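Local coordinates for acyl-CoA dehydrogenase domain protein Tcur3483 (Thermomonospora curvata, PDB 6WY9) that binds FAD and probably acts as an acyl-CoA dehydrogenase-type oxidoreductase on the CH-CH group of its donors, at residues A[35-40]-A[68-74]; A[185-191]-A[204-210]. All blocks are in the same frame, centred on the assembly; numbering follows the deposited sequence.

How the contacts relate
The two contacts illustrate how an acyl-CoA dehydrogenase combines helical and beta packing in one chain. Contact 1 comes first in sequence and belongs to the N-terminal acyl-CoA dehydrogenase domain, where the end of helix 26-41 meets the last turn of helix 62-71 and the residues just after it. Contact 2 follows in the middle domain as a beta hairpin of strands 186-192 and 203-209. Their centres are about 29 Å apart, and their nearest atoms about 12 Å, without touching. Contact 1 is structural packing with one hydrogen bond, away from the FAD site, whereas the hairpin of contact 2 touches FAD-binding residues. Along the chain, contact 1 closes before contact 2 opens.

Contact 1: A[35-40]-A[68-74]; sequences ELRAYF and MLGSDGW
E35 meets W74 at the rim of the indole: its extended side chain brings OE1 to 3.7 Å from CZ2 of W74, at the ring edge. One residue on, L36 approaches the same indole over a face. Its CD2 lies 3.5 Å from the centroid of the six-membered ring and only 11° off the ring normal, a clear CH-pi contact.

Y39 points its ring toward the end of helix 62-71. With CG anti to the backbone N (chi1 171°), the phenol spans the gap between the backbones, and OH gives a hydrogen bond to OD2 of D72. At 2.5 Å that bond refines very short, and the exact length is doubtful. One face of the phenol meets the pyrrole side of W74, with CE2 of Y39 3.5 Å from CD1; the planes are inclined at 51°, neither stacked nor edge-to-face. CD2 of L69 sits at the phenol's edge and also at that of F40, 3.9 Å from CE1 of F40. The far end of F40 continues into helix 90-103, against V100 and A103.

Helix 62-71 ends in a Schellman motif: the N of G73, at positive phi, bonds back to O of G70, and the N of W74 to O of L69. W74 then turns its side chain toward helix 26-41. Replacing the indole with an alanine here would probably leave CD2 of L36 without its ring face and open a gap beside Y39, letting the phenol turn more easily. Chemically, helix 26-41 packs on the C-terminal turn of helix 62-71 and the following loop mainly through aromatic and aliphatic surfaces; the phenol-carboxylate bond ties the end of Y39 to D72, while W74 across a face and L69 at the edge hold the ring's tilt.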
ATOM      1  N   GLU A  35      -2.316  38.144  15.207  1.00 46.91           N
ATOM      2  CA  GLU A  35      -2.735  39.282  14.409  1.00 50.57           C
ATOM      3  C   GLU A  35      -3.607  38.843  13.233  1.00 50.85           C
ATOM      4  O   GLU A  35      -4.638  39.461  12.948  1.00 50.95           O
ATOM      5  CB  GLU A  35      -1.499  40.037  13.898  1.00 53.15           C
ATOM      6  CG  GLU A  35      -1.833  41.078  12.854  1.00 58.60           C
ATOM      7  CD  GLU A  35      -0.610  41.835  12.326  1.00 63.36           C
ATOM      8  OE1 GLU A  35      -0.793  42.817  11.589  1.00 66.11           O
ATOM      9  OE2 GLU A  35       0.531  41.459  12.648  1.00 64.73           O
ATOM     10  N   LEU A  36      -3.182  37.812  12.504  1.00 50.20           N
ATOM     11  CA  LEU A  36      -3.937  37.440  11.306  1.00 53.88           C
ATOM     12  C   LEU A  36      -5.310  36.870  11.653  1.00 57.90           C
ATOM     13  O   LEU A  36      -6.253  37.046  10.874  1.00 60.94           O
ATOM     14  CB  LEU A  36      -3.144  36.457  10.427  1.00 52.14           C
ATOM     15  CG  LEU A  36      -1.956  37.054   9.641  1.00 52.85           C
ATOM     16  CD1 LEU A  36      -0.968  35.958   9.206  1.00 52.35           C
ATOM     17  CD2 LEU A  36      -2.427  37.880   8.426  1.00 53.54           C
ATOM     18  N   ARG A  37      -5.460  36.214  12.812  1.00 59.80           N
ATOM     19  CA  ARG A  37      -6.787  35.757  13.230  1.00 61.39           C
ATOM     20  C   ARG A  37      -7.704  36.937  13.497  1.00 62.21           C
ATOM     21  O   ARG A  37      -8.827  36.989  12.986  1.00 63.25           O
ATOM     22  CB  ARG A  37      -6.701  34.885  14.483  1.00 64.03           C
ATOM     23  CG  ARG A  37      -5.747  33.720  14.381  1.00 64.41           C
ATOM     24  CD  ARG A  37      -6.423  32.472  13.926  1.00 65.18           C
ATOM     25  NE  ARG A  37      -6.504  31.558  15.023  1.00 64.17           N
ATOM     26  CZ  ARG A  37      -5.729  30.490  15.226  1.00 61.20           C
ATOM     27  NH1 ARG A  37      -5.946  29.768  16.300  1.00 59.30           N
ATOM     28  NH2 ARG A  37      -4.782  30.134  14.378  1.00 59.87           N
ATOM     29  N   ALA A  38      -7.268  37.877  14.343  1.00 60.49           N
ATOM     30  CA  ALA A  38      -8.054  39.088  14.528  1.00 60.66           C
ATOM     31  C   ALA A  38      -8.450  39.688  13.172  1.00 60.93           C
ATOM     32  O   ALA A  38      -9.616  40.047  12.945  1.00 63.16           O
ATOM     33  CB  ALA A  38      -7.268  40.091  15.376  1.00 60.69           C
ATOM     34  N   TYR A  39      -7.502  39.760  12.235  1.00 56.90           N
ATOM     35  CA  TYR A  39      -7.780  40.437  10.973  1.00 58.34           C
ATOM     36  C   TYR A  39      -8.841  39.700  10.150  1.00 61.86           C
ATOM     37  O   TYR A  39      -9.831  40.304   9.701  1.00 63.64           O
ATOM     38  CB  TYR A  39      -6.489  40.572  10.170  1.00 56.58           C
ATOM     39  CG  TYR A  39      -6.700  41.064   8.763  1.00 57.32           C
ATOM     40  CD1 TYR A  39      -7.059  42.389   8.514  1.00 58.71           C
ATOM     41  CD2 TYR A  39      -6.511  40.220   7.676  1.00 57.70           C
ATOM     42  CE1 TYR A  39      -7.236  42.861   7.194  1.00 59.83           C
ATOM     43  CE2 TYR A  39      -6.681  40.687   6.344  1.00 58.80           C
ATOM     44  CZ  TYR A  39      -7.052  42.003   6.120  1.00 60.15           C
ATOM     45  OH  TYR A  39      -7.226  42.475   4.826  1.00 61.09           O
ATOM     46  N   PHE A  40      -8.628  38.400   9.913  1.00 61.96           N
ATOM     47  CA  PHE A  40      -9.593  37.617   9.146  1.00 65.15           C
ATOM     48  C   PHE A  40     -10.942  37.555   9.839  1.00 69.24           C
ATOM     49  O   PHE A  40     -11.982  37.504   9.164  1.00 71.80           O
ATOM     50  CB  PHE A  40      -9.067  36.201   8.902  1.00 63.97           C
ATOM     51  CG  PHE A  40      -7.876  36.154   8.019  1.00 63.02           C
ATOM     52  CD1 PHE A  40      -7.805  36.953   6.888  1.00 63.57           C
ATOM     53  CD2 PHE A  40      -6.828  35.296   8.285  1.00 61.53           C
ATOM     54  CE1 PHE A  40      -6.703  36.914   6.053  1.00 63.29           C
ATOM     55  CE2 PHE A  40      -5.716  35.255   7.462  1.00 59.61           C
ATOM     56  CZ  PHE A  40      -5.649  36.067   6.340  1.00 61.62           C
ATOM     57  N   MET A  68      -9.709  43.479  -0.813  1.00 75.49           N
ATOM     58  CA  MET A  68      -9.518  43.828   0.591  1.00 78.49           C
ATOM     59  C   MET A  68      -8.111  43.474   1.056  1.00 74.66           C
ATOM     60  O   MET A  68      -7.388  44.326   1.587  1.00 74.45           O
ATOM     61  CB  MET A  68     -10.574  43.142   1.460  1.00 84.38           C
ATOM     62  CG  MET A  68     -11.830  43.977   1.630  1.00 91.96           C
ATOM     63  SD  MET A  68     -12.952  43.362   2.890  1.00 96.41           S
ATOM     64  CE  MET A  68     -13.638  41.921   2.064  1.00 97.78           C
ATOM     65  N   LEU A  69      -7.704  42.214   0.863  1.00 71.72           N
ATOM     66  CA  LEU A  69      -6.344  41.809   1.224  1.00 68.93           C
ATOM     67  C   LEU A  69      -5.301  42.724   0.600  1.00 70.43           C
ATOM     68  O   LEU A  69      -4.311  43.089   1.245  1.00 70.05           O
ATOM     69  CB  LEU A  69      -6.085  40.375   0.773  1.00 66.09           C
ATOM     70  CG  LEU A  69      -6.901  39.269   1.416  1.00 64.81           C
ATOM     71  CD1 LEU A  69      -6.743  38.017   0.560  1.00 65.88           C
ATOM     72  CD2 LEU A  69      -6.456  39.057   2.858  1.00 62.10           C
ATOM     73  N   GLY A  70      -5.509  43.097  -0.666  1.00 72.77           N
ATOM     74  CA  GLY A  70      -4.506  43.875  -1.381  1.00 74.62           C
ATOM     75  C   GLY A  70      -4.332  45.266  -0.808  1.00 76.62           C
ATOM     76  O   GLY A  70      -3.215  45.689  -0.482  1.00 74.97           O
ATOM     77  N   SER A  71      -5.431  46.002  -0.667  1.00 80.83           N
ATOM     78  CA  SER A  71      -5.302  47.318  -0.054  1.00 85.82           C
ATOM     79  C   SER A  71      -4.783  47.245   1.385  1.00 84.85           C
ATOM     80  O   SER A  71      -4.168  48.209   1.845  1.00 86.57           O
ATOM     81  CB  SER A  71      -6.633  48.071  -0.134  1.00 89.85           C
ATOM     82  OG  SER A  71      -7.707  47.242   0.252  1.00 90.53           O
ATOM     83  N   ASP A  72      -4.958  46.123   2.099  1.00 81.86           N
ATOM     84  CA  ASP A  72      -4.401  46.039   3.447  1.00 79.18           C
ATOM     85  C   ASP A  72      -2.949  45.571   3.486  1.00 75.76           C
ATOM     86  O   ASP A  72      -2.395  45.425   4.584  1.00 74.58           O
ATOM     87  CB  ASP A  72      -5.248  45.129   4.342  1.00 78.41           C
ATOM     88  CG  ASP A  72      -6.596  45.720   4.642  1.00 79.05           C
ATOM     89  OD1 ASP A  72      -6.740  46.956   4.528  1.00 80.86           O
ATOM     90  OD2 ASP A  72      -7.517  44.953   4.968  1.00 78.07           O
ATOM     91  N   GLY A  73      -2.319  45.338   2.340  1.00 73.63           N
ATOM     92  CA  GLY A  73      -0.894  45.074   2.289  1.00 73.05           C
ATOM     93  C   GLY A  73      -0.474  43.627   2.435  1.00 72.44           C
ATOM     94  O   GLY A  73       0.723  43.363   2.577  1.00 73.93           O
ATOM     95  N   TRP A  74      -1.398  42.676   2.410  1.00 71.34           N
ATOM     96  CA  TRP A  74      -0.993  41.300   2.673  1.00 69.73           C
ATOM     97  C   TRP A  74      -0.555  40.547   1.421  1.00 71.51           C
ATOM     98  O   TRP A  74       0.171  39.551   1.536  1.00 72.10           O
ATOM     99  CB  TRP A  74      -2.125  40.534   3.358  1.00 67.75           C
ATOM    100  CG  TRP A  74      -2.372  40.948   4.780  1.00 66.32           C
ATOM    101  CD1 TRP A  74      -3.488  41.563   5.269  1.00 66.51           C
ATOM    102  CD2 TRP A  74      -1.476  40.792   5.891  1.00 64.87           C
ATOM    103  NE1 TRP A  74      -3.350  41.789   6.617  1.00 66.27           N
ATOM    104  CE2 TRP A  74      -2.125  41.323   7.027  1.00 65.69           C
ATOM    105  CE3 TRP A  74      -0.199  40.249   6.040  1.00 64.70           C
ATOM    106  CZ2 TRP A  74      -1.533  41.322   8.306  1.00 64.67           C
ATOM    107  CZ3 TRP A  74       0.389  40.249   7.320  1.00 64.68           C
ATOM    108  CH2 TRP A  74      -0.280  40.787   8.427  1.00 64.12           C
TER

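Contact 2: A[185-191]-A[204-210]; sequences DYIWLAC and SIIIVPT
The carbonyl O of L189 takes the shortest bond of this hairpin, 2.7 Å from N of I206, and also receives the CA-H of I205, with CA 3.3 Å away. The return bond, from N of L189 to O of I206, is the more bent of the two, 147° at the hydrogen. Hydrogen-bonded pairs C191-S204, L189-I206 and I187-V208 alternate with non-hydrogen-bonded A190-I205, W188-I207 and Y186-P209, and T210 N still reaches O of D185 beyond the strands.

Side chains meet diagonally across it. W188, its CG swung opposite the backbone N (chi1 171°), turns a face to I205, whose methyl CG2 stands over the centre of the indole's six-membered ring, 3.6 Å from the centroid, a CH-pi contact. NE1 of W188 is hydrogen-bonded to OH of Y146, an FAD-binding residue. On the reverse face, CD2 of L189 packs at 3.8 Å against CG2 of V208.

Strand 142-145 flanks 186-192, and 243-244 flanks 203-209, so the hairpin forms the middle of a mixed sheet. Helix 250-260 covers the W188, A190 and I205 side, while I171 of strand 168-176, from the second sheet, packs on L189, C191 and V208.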
ATOM      1  N   ASP A 185      -8.982  39.064 -14.684  1.00 62.14           N
ATOM      2  CA  ASP A 185      -8.827  40.142 -15.652  1.00 65.72           C
ATOM      3  C   ASP A 185      -7.932  39.773 -16.825  1.00 64.79           C
ATOM      4  O   ASP A 185      -8.015  40.430 -17.872  1.00 65.70           O
ATOM      5  CB  ASP A 185      -8.231  41.380 -14.983  1.00 71.10           C
ATOM      6  CG  ASP A 185      -8.974  41.778 -13.739  1.00 73.95           C
ATOM      7  OD1 ASP A 185     -10.163  42.142 -13.837  1.00 75.79           O
ATOM      8  OD2 ASP A 185      -8.370  41.702 -12.656  1.00 74.58           O
ATOM      9  N   TYR A 186      -7.055  38.777 -16.663  1.00 61.33           N
ATOM     10  CA  TYR A 186      -6.131  38.376 -17.721  1.00 59.67           C
ATOM     11  C   TYR A 186      -5.887  36.875 -17.675  1.00 56.39           C
ATOM     12  O   TYR A 186      -5.859  36.270 -16.599  1.00 55.11           O
ATOM     13  CB  TYR A 186      -4.783  39.071 -17.597  1.00 61.38           C
ATOM     14  CG  TYR A 186      -4.862  40.574 -17.699  1.00 65.34           C
ATOM     15  CD1 TYR A 186      -4.978  41.202 -18.941  1.00 67.10           C
ATOM     16  CD2 TYR A 186      -4.806  41.357 -16.562  1.00 67.70           C
ATOM     17  CE1 TYR A 186      -5.045  42.577 -19.029  1.00 70.70           C
ATOM     18  CE2 TYR A 186      -4.866  42.727 -16.639  1.00 71.04           C
ATOM     19  CZ  TYR A 186      -4.983  43.330 -17.872  1.00 72.18           C
ATOM     20  OH  TYR A 186      -5.041  44.695 -17.931  1.00 75.06           O
ATOM     21  N   ILE A 187      -5.690  36.289 -18.861  1.00 55.18           N
ATOM     22  CA  ILE A 187      -5.281  34.901 -19.011  1.00 54.30           C
ATOM     23  C   ILE A 187      -3.787  34.864 -19.301  1.00 56.27           C
ATOM     24  O   ILE A 187      -3.288  35.588 -20.180  1.00 59.00           O
ATOM     25  CB  ILE A 187      -6.070  34.188 -20.129  1.00 51.64           C
ATOM     26  CG1 ILE A 187      -7.565  34.508 -20.027  1.00 51.42           C
ATOM     27  CG2 ILE A 187      -5.863  32.683 -20.048  1.00 49.03           C
ATOM     28  CD1 ILE A 187      -8.277  33.929 -18.769  1.00 49.05           C
ATOM     29  N   TRP A 188      -3.072  34.023 -18.559  1.00 53.51           N
ATOM     30  CA  TRP A 188      -1.680  33.697 -18.858  1.00 53.94           C
ATOM     31  C   TRP A 188      -1.734  32.538 -19.846  1.00 52.91           C
ATOM     32  O   TRP A 188      -1.915  31.390 -19.451  1.00 50.99           O
ATOM     33  CB  TRP A 188      -0.974  33.342 -17.566  1.00 52.72           C
ATOM     34  CG  TRP A 188       0.379  32.790 -17.603  1.00 53.04           C
ATOM     35  CD1 TRP A 188       0.722  31.475 -17.680  1.00 52.49           C
ATOM     36  CD2 TRP A 188       1.603  33.523 -17.417  1.00 56.55           C
ATOM     37  NE1 TRP A 188       2.095  31.339 -17.571  1.00 54.35           N
ATOM     38  CE2 TRP A 188       2.657  32.584 -17.424  1.00 56.94           C
ATOM     39  CE3 TRP A 188       1.905  34.881 -17.265  1.00 59.12           C
ATOM     40  CZ2 TRP A 188       3.994  32.958 -17.297  1.00 59.99           C
ATOM     41  CZ3 TRP A 188       3.231  35.253 -17.131  1.00 62.70           C
ATOM     42  CH2 TRP A 188       4.260  34.295 -17.151  1.00 62.87           C
ATOM     43  N   LEU A 189      -1.614  32.841 -21.146  1.00 53.29           N
ATOM     44  CA  LEU A 189      -2.046  31.913 -22.191  1.00 53.16           C
ATOM     45  C   LEU A 189      -0.856  31.320 -22.942  1.00 54.66           C
ATOM     46  O   LEU A 189      -0.066  32.055 -23.553  1.00 56.38           O
ATOM     47  CB  LEU A 189      -3.000  32.594 -23.169  1.00 53.80           C
ATOM     48  CG  LEU A 189      -3.651  31.660 -24.190  1.00 52.65           C
ATOM     49  CD1 LEU A 189      -4.674  30.742 -23.505  1.00 49.58           C
ATOM     50  CD2 LEU A 189      -4.296  32.491 -25.295  1.00 53.93           C
ATOM     51  N   ALA A 190      -0.767  29.978 -22.928  1.00 51.88           N
ATOM     52  CA  ALA A 190       0.246  29.240 -23.674  1.00 50.90           C
ATOM     53  C   ALA A 190      -0.269  28.975 -25.084  1.00 51.57           C
ATOM     54  O   ALA A 190      -1.303  28.327 -25.246  1.00 49.94           O
ATOM     55  CB  ALA A 190       0.585  27.933 -22.963  1.00 48.71           C
ATOM     56  N   CYS A 191       0.445  29.496 -26.100  1.00 53.93           N
ATOM     57  CA  CYS A 191       0.037  29.428 -27.502  1.00 57.63           C
ATOM     58  C   CYS A 191       1.162  28.871 -28.365  1.00 56.29           C
ATOM     59  O   CYS A 191       2.348  29.080 -28.087  1.00 57.65           O
ATOM     60  CB  CYS A 191      -0.326  30.820 -28.096  1.00 64.88           C
ATOM     61  SG  CYS A 191      -1.519  31.843 -27.218  1.00 68.71           S
ATOM     62  N   SER A 204       4.678  30.199 -27.040  1.00 58.78           N
ATOM     63  CA  SER A 204       4.880  31.444 -26.313  1.00 60.72           C
ATOM     64  C   SER A 204       3.781  31.627 -25.270  1.00 59.18           C
ATOM     65  O   SER A 204       2.677  31.085 -25.394  1.00 57.88           O
ATOM     66  CB  SER A 204       4.916  32.641 -27.271  1.00 62.75           C
ATOM     67  OG  SER A 204       5.839  32.412 -28.323  1.00 64.63           O
ATOM     68  N   ILE A 205       4.118  32.362 -24.217  1.00 59.01           N
ATOM     69  CA  ILE A 205       3.152  32.844 -23.237  1.00 58.01           C
ATOM     70  C   ILE A 205       2.668  34.223 -23.678  1.00 60.43           C
ATOM     71  O   ILE A 205       3.481  35.118 -23.951  1.00 62.44           O
ATOM     72  CB  ILE A 205       3.797  32.886 -21.838  1.00 59.29           C
ATOM     73  CG1 ILE A 205       4.078  31.455 -21.353  1.00 56.39           C
ATOM     74  CG2 ILE A 205       2.958  33.703 -20.836  1.00 60.70           C
ATOM     75  CD1 ILE A 205       2.831  30.600 -21.103  1.00 53.07           C
ATOM     76  N   ILE A 206       1.348  34.398 -23.781  1.00 60.16           N
ATOM     77  CA  ILE A 206       0.756  35.690 -24.134  1.00 63.31           C
ATOM     78  C   ILE A 206      -0.324  36.072 -23.119  1.00 62.11           C
ATOM     79  O   ILE A 206      -1.166  35.239 -22.749  1.00 60.33           O
ATOM     80  CB  ILE A 206       0.155  35.688 -25.556  1.00 65.23           C
ATOM     81  CG1 ILE A 206       1.140  35.080 -26.553  1.00 67.72           C
ATOM     82  CG2 ILE A 206      -0.212  37.115 -25.952  1.00 67.22           C
ATOM     83  CD1 ILE A 206       0.694  35.165 -28.059  1.00 70.07           C
ATOM     84  N   ILE A 207      -0.322  37.337 -22.687  1.00 61.82           N
ATOM     85  CA  ILE A 207      -1.337  37.813 -21.745  1.00 60.96           C
ATOM     86  C   ILE A 207      -2.533  38.327 -22.535  1.00 63.15           C
ATOM     87  O   ILE A 207      -2.404  39.236 -23.365  1.00 65.07           O
ATOM     88  CB  ILE A 207      -0.788  38.892 -20.796  1.00 61.95           C
ATOM     89  CG1 ILE A 207       0.438  38.370 -20.032  1.00 61.35           C
ATOM     90  CG2 ILE A 207      -1.897  39.380 -19.798  1.00 60.92           C
ATOM     91  CD1 ILE A 207       1.061  39.419 -19.098  1.00 64.44           C
ATOM     92  N   VAL A 208      -3.696  37.750 -22.275  1.00 63.39           N
ATOM     93  CA  VAL A 208      -4.923  38.078 -22.984  1.00 66.27           C
ATOM     94  C   VAL A 208      -5.899  38.699 -21.993  1.00 66.76           C
ATOM     95  O   VAL A 208      -6.256  38.060 -20.998  1.00 66.54           O
ATOM     96  CB  VAL A 208      -5.549  36.842 -23.644  1.00 65.09           C
ATOM     97  CG1 VAL A 208      -6.836  37.248 -24.372  1.00 66.71           C
ATOM     98  CG2 VAL A 208      -4.542  36.170 -24.576  1.00 65.41           C
ATOM     99  N   PRO A 209      -6.383  39.919 -22.230  1.00 67.47           N
ATOM    100  CA  PRO A 209      -7.409  40.486 -21.345  1.00 66.70           C
ATOM    101  C   PRO A 209      -8.727  39.731 -21.489  1.00 65.91           C
ATOM    102  O   PRO A 209      -9.114  39.322 -22.589  1.00 66.14           O
ATOM    103  CB  PRO A 209      -7.526  41.935 -21.831  1.00 69.62           C
ATOM    104  CG  PRO A 209      -7.172  41.849 -23.273  1.00 70.12           C
ATOM    105  CD  PRO A 209      -6.099  40.791 -23.382  1.00 68.40           C
ATOM    106  N   THR A 210      -9.411  39.527 -20.356  1.00 64.14           N
ATOM    107  CA  THR A 210     -10.648  38.761 -20.374  1.00 63.02           C
ATOM    108  C   THR A 210     -11.814  39.565 -20.920  1.00 66.25           C
ATOM    109  O   THR A 210     -12.891  38.995 -21.120  1.00 67.20           O
ATOM    110  CB  THR A 210     -10.992  38.214 -18.967  1.00 60.86           C
ATOM    111  OG1 THR A 210     -10.988  39.263 -17.974  1.00 63.05           O
ATOM    112  CG2 THR A 210     -10.001  37.141 -18.581  1.00 57.24           C
TER